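Local coordinates for dihydrofolate reductase (Coxiella burnetii, PDB 3TQB), which probably catalyses the NADPH-dependent reduction of 7,8-dihydrofolate to tetrahydrofolate, a key step in folate metabolism that supports glycine, purine and DNA precursor synthesis, at residues A[3-8]-A[100-105]. Numbering follows the deposited sequence.
Sequences ITLIAA and RIFKEA. With NDP (NADPH dihydro-nicotinamide-adenine-dinucleotide phosphate), chain B.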
loop_
_atom_site.group_PDB
_atom_site.type_symbol
_atom_site.label_atom_id
_atom_site.label_comp_id
_atom_site.label_asym_id
_atom_site.label_seq_id
_atom_site.Cartn_x
_atom_site.Cartn_y
_atom_site.Cartn_z
ATOM N N ILE A 3 2.369 -9.218 -7.515
ATOM C CA ILE A 3 2.116 -7.836 -7.109
ATOM C C ILE A 3 0.993 -7.807 -6.081
ATOM O O ILE A 3 -0.101 -8.318 -6.332
ATOM C CB ILE A 3 1.732 -6.955 -8.306
ATOM C CG1 ILE A 3 2.884 -6.897 -9.312
ATOM C CG2 ILE A 3 1.372 -5.551 -7.836
ATOM C CD1 ILE A 3 2.550 -6.148 -10.576
ATOM N N THR A 4 1.267 -7.206 -4.925
ATOM C CA THR A 4 0.321 -7.209 -3.813
ATOM C C THR A 4 0.043 -5.792 -3.331
ATOM O O THR A 4 0.970 -5.012 -3.121
ATOM C CB THR A 4 0.856 -8.048 -2.637
ATOM O OG1 THR A 4 1.134 -9.381 -3.086
ATOM C CG2 THR A 4 -0.161 -8.099 -1.502
ATOM N N LEU A 5 -1.237 -5.463 -3.166
ATOM C CA LEU A 5 -1.638 -4.190 -2.575
ATOM C C LEU A 5 -2.015 -4.414 -1.113
ATOM O O LEU A 5 -2.669 -5.402 -0.777
ATOM C CB LEU A 5 -2.819 -3.572 -3.333
ATOM C CG LEU A 5 -2.691 -3.399 -4.852
ATOM C CD1 LEU A 5 -3.870 -2.608 -5.384
ATOM C CD2 LEU A 5 -1.392 -2.709 -5.237
ATOM N N ILE A 6 -1.586 -3.497 -0.250
ATOM C CA ILE A 6 -1.925 -3.538 1.168
ATOM C C ILE A 6 -2.390 -2.149 1.604
ATOM O O ILE A 6 -1.732 -1.146 1.310
ATOM C CB ILE A 6 -0.725 -4.018 2.026
ATOM C CG1 ILE A 6 -1.122 -4.145 3.500
ATOM C CG2 ILE A 6 0.475 -3.078 1.868
ATOM C CD1 ILE A 6 -0.036 -4.733 4.372
ATOM N N ALA A 7 -3.530 -2.093 2.288
ATOM C CA ALA A 7 -4.101 -0.815 2.704
ATOM C C ALA A 7 -5.159 -0.980 3.787
ATOM O O ALA A 7 -5.926 -1.942 3.778
ATOM C CB ALA A 7 -4.694 -0.092 1.501
ATOM N N ALA A 8 -5.186 -0.032 4.723
ATOM C CA ALA A 8 -6.248 0.054 5.716
ATOM C C ALA A 8 -7.233 1.123 5.266
ATOM O O ALA A 8 -6.829 2.227 4.900
ATOM C CB ALA A 8 -5.679 0.395 7.076
ATOM N N ARG A 100 -2.775 7.445 -6.056
ATOM C CA ARG A 100 -2.303 7.417 -7.445
ATOM C C ARG A 100 -1.485 6.156 -7.735
ATOM O O ARG A 100 -1.518 5.629 -8.850
ATOM C CB ARG A 100 -1.472 8.666 -7.757
ATOM C CG ARG A 100 -1.029 8.788 -9.215
ATOM C CD ARG A 100 -0.170 10.026 -9.428
ATOM N NE ARG A 100 0.622 9.950 -10.657
ATOM C CZ ARG A 100 1.578 10.815 -11.001
ATOM N NH1 ARG A 100 1.882 11.844 -10.211
ATOM N NH2 ARG A 100 2.239 10.649 -12.143
ATOM N N ILE A 101 -0.746 5.688 -6.734
ATOM C CA ILE A 101 0.021 4.450 -6.854
ATOM C C ILE A 101 -0.942 3.262 -6.842
ATOM O O ILE A 101 -0.870 2.388 -7.706
ATOM C CB ILE A 101 1.060 4.319 -5.719
ATOM C CG1 ILE A 101 2.135 5.405 -5.844
ATOM C CG2 ILE A 101 1.713 2.951 -5.739
ATOM C CD1 ILE A 101 3.107 5.194 -6.994
ATOM N N PHE A 102 -1.850 3.245 -5.870
ATOM C CA PHE A 102 -2.886 2.209 -5.798
ATOM C C PHE A 102 -3.679 2.088 -7.101
ATOM O O PHE A 102 -3.953 0.979 -7.569
ATOM C CB PHE A 102 -3.872 2.494 -4.657
ATOM C CG PHE A 102 -3.361 2.134 -3.282
ATOM C CD1 PHE A 102 -2.722 0.922 -3.041
ATOM C CD2 PHE A 102 -3.577 2.994 -2.212
ATOM C CE1 PHE A 102 -2.277 0.595 -1.768
ATOM C CE2 PHE A 102 -3.139 2.669 -0.935
ATOM C CZ PHE A 102 -2.491 1.470 -0.712
ATOM N N LYS A 103 -4.044 3.233 -7.678
ATOM C CA LYS A 103 -4.858 3.276 -8.892
ATOM C C LYS A 103 -4.133 2.646 -10.076
ATOM O O LYS A 103 -4.708 1.833 -10.801
ATOM C CB LYS A 103 -5.246 4.722 -9.220
ATOM C CG LYS A 103 -6.247 4.867 -10.363
ATOM C CD LYS A 103 -6.693 6.308 -10.530
ATOM C CE LYS A 103 -7.762 6.434 -11.603
ATOM N NZ LYS A 103 -8.354 7.801 -11.643
ATOM N N GLU A 104 -2.870 3.020 -10.265
ATOM C CA GLU A 104 -2.063 2.481 -11.355
ATOM C C GLU A 104 -1.723 1.002 -11.141
ATOM O O GLU A 104 -1.632 0.240 -12.104
ATOM C CB GLU A 104 -0.780 3.297 -11.522
ATOM C CG GLU A 104 -0.042 3.034 -12.833
ATOM C CD GLU A 104 1.243 3.835 -12.963
ATOM O OE1 GLU A 104 1.489 4.722 -12.116
ATOM O OE2 GLU A 104 2.008 3.571 -13.916
ATOM N N ALA A 105 -1.545 0.603 -9.883
ATOM C CA ALA A 105 -1.198 -0.779 -9.541
ATOM C C ALA A 105 -2.388 -1.743 -9.592
ATOM O O ALA A 105 -2.218 -2.909 -9.948
ATOM C CB ALA A 105 -0.545 -0.830 -8.166
HETATM P PA NDP B . 0.819 9.416 -2.822
HETATM O O1A NDP B . 0.052 8.671 -3.881
HETATM O O2A NDP B . 1.416 8.670 -1.657
HETATM O O5B NDP B . 2.014 10.193 -3.552
HETATM C C5B NDP B . 1.760 11.193 -4.539
HETATM C C4B NDP B . 3.109 11.690 -5.039
HETATM O O4B NDP B . 3.943 10.564 -5.329
HETATM C C3B NDP B . 3.063 12.522 -6.313
HETATM O O3B NDP B . 2.973 13.928 -6.054
HETATM C C2B NDP B . 4.385 12.180 -6.946
HETATM O O2B NDP B . 5.401 12.923 -6.282
HETATM C C1B NDP B . 4.586 10.719 -6.596
HETATM N N9A NDP B . 3.993 9.786 -7.594
HETATM C C8A NDP B . 2.815 9.140 -7.471
HETATM N N7A NDP B . 2.577 8.358 -8.557
HETATM C C5A NDP B . 3.616 8.489 -9.397
HETATM C C6A NDP B . 3.998 7.941 -10.722
HETATM N N6A NDP B . 3.198 7.069 -11.383
HETATM N N1A NDP B . 5.176 8.338 -11.253
HETATM C C2A NDP B . 5.991 9.202 -10.615
HETATM N N3A NDP B . 5.698 9.735 -9.411
HETATM C C4A NDP B . 4.549 9.428 -8.757
HETATM O O3 NDP B . -0.081 10.633 -2.273
HETATM P PN NDP B . -1.421 10.426 -1.401
HETATM O O1N NDP B . -2.442 9.682 -2.228
HETATM O O2N NDP B . -1.780 11.774 -0.823
HETATM O O5D NDP B . -0.956 9.458 -0.201
HETATM C C5D NDP B . -0.642 9.965 1.097
HETATM C C4D NDP B . -1.886 9.973 1.974
HETATM O O4D NDP B . -2.571 8.723 1.859
HETATM C C3D NDP B . -1.528 10.127 3.443
HETATM O O3D NDP B . -2.556 10.847 4.130
HETATM C C2D NDP B . -1.463 8.702 3.946
HETATM O O2D NDP B . -1.744 8.611 5.345
HETATM C C1D NDP B . -2.530 8.019 3.108
HETATM N N1N NDP B . -2.254 6.595 2.904
HETATM C C2N NDP B . -3.020 5.705 3.562
HETATM C C3N NDP B . -2.842 4.334 3.429
HETATM C C7N NDP B . -3.714 3.362 4.175
HETATM O O7N NDP B . -3.535 2.162 4.038
HETATM N N7N NDP B . -4.668 3.830 4.977
HETATM C C4N NDP B . -1.749 3.867 2.509
HETATM C C5N NDP B . -0.969 4.893 1.834
HETATM C C6N NDP B . -1.266 6.230 2.068
HETATM P P2B NDP B . 6.293 14.060 -6.969
HETATM O O1X NDP B . 5.415 15.283 -6.913
HETATM O O2X NDP B . 7.518 14.124 -6.083
HETATM O O3X NDP B . 6.575 13.549 -8.357
#
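The nicotinamide carbonyl oxygen O7N of NADPH accepts a hydrogen bond from Ala8 N at 2.8 Å, with an N-H...O angle of 152°. The amide nitrogen N7N gives a weak, bent bond to Ala8 O, so one residue of strand 2-10 grips both ends of the carboxamide and should restrain its rotation. This strand lies between strands 92-95 and 111-117 in the mixed sheet of the dihydrofolate reductase fold, and segment 100-105 of helix 99-105 runs at 144° to segment 3-8, roughly antiparallel, the two axes coming within 9.9 Å.

Strand, helix and nicotinamide come together at the Phe102 ring. Its CG lies beside the backbone N (chi1 -78°), which carries the ring toward the strand: CZ approaches Ala7 CB obliquely at 3.5 Å, while Ile6 O sits at the ring edge, near its plane. Also at the edge is the nicotinamide, whose C4N, the hydride-donating carbon in this family, is 3.9 Å from Phe102 CE2. Folic acid touches Ile6, Ala7 and Ala8, so the strand serves both ligands. The remaining packing is apolar: Leu5 CD1 approaches the Phe102 ring obliquely and more loosely, and one turn on, Leu5 CD2 packs on Ala105 CB at 3.6 Å.

The helix also holds the adenine. Glu104, extended beyond CG, brings OE1 to 3.0 Å from the exocyclic N6A, and Ile101 CD1 touches N7A. Arg100 CG is anti to the backbone N, and its extended chain lays the guanidinium against the purine, with C5A 3.4 Å above the guanidinium plane, over its centre.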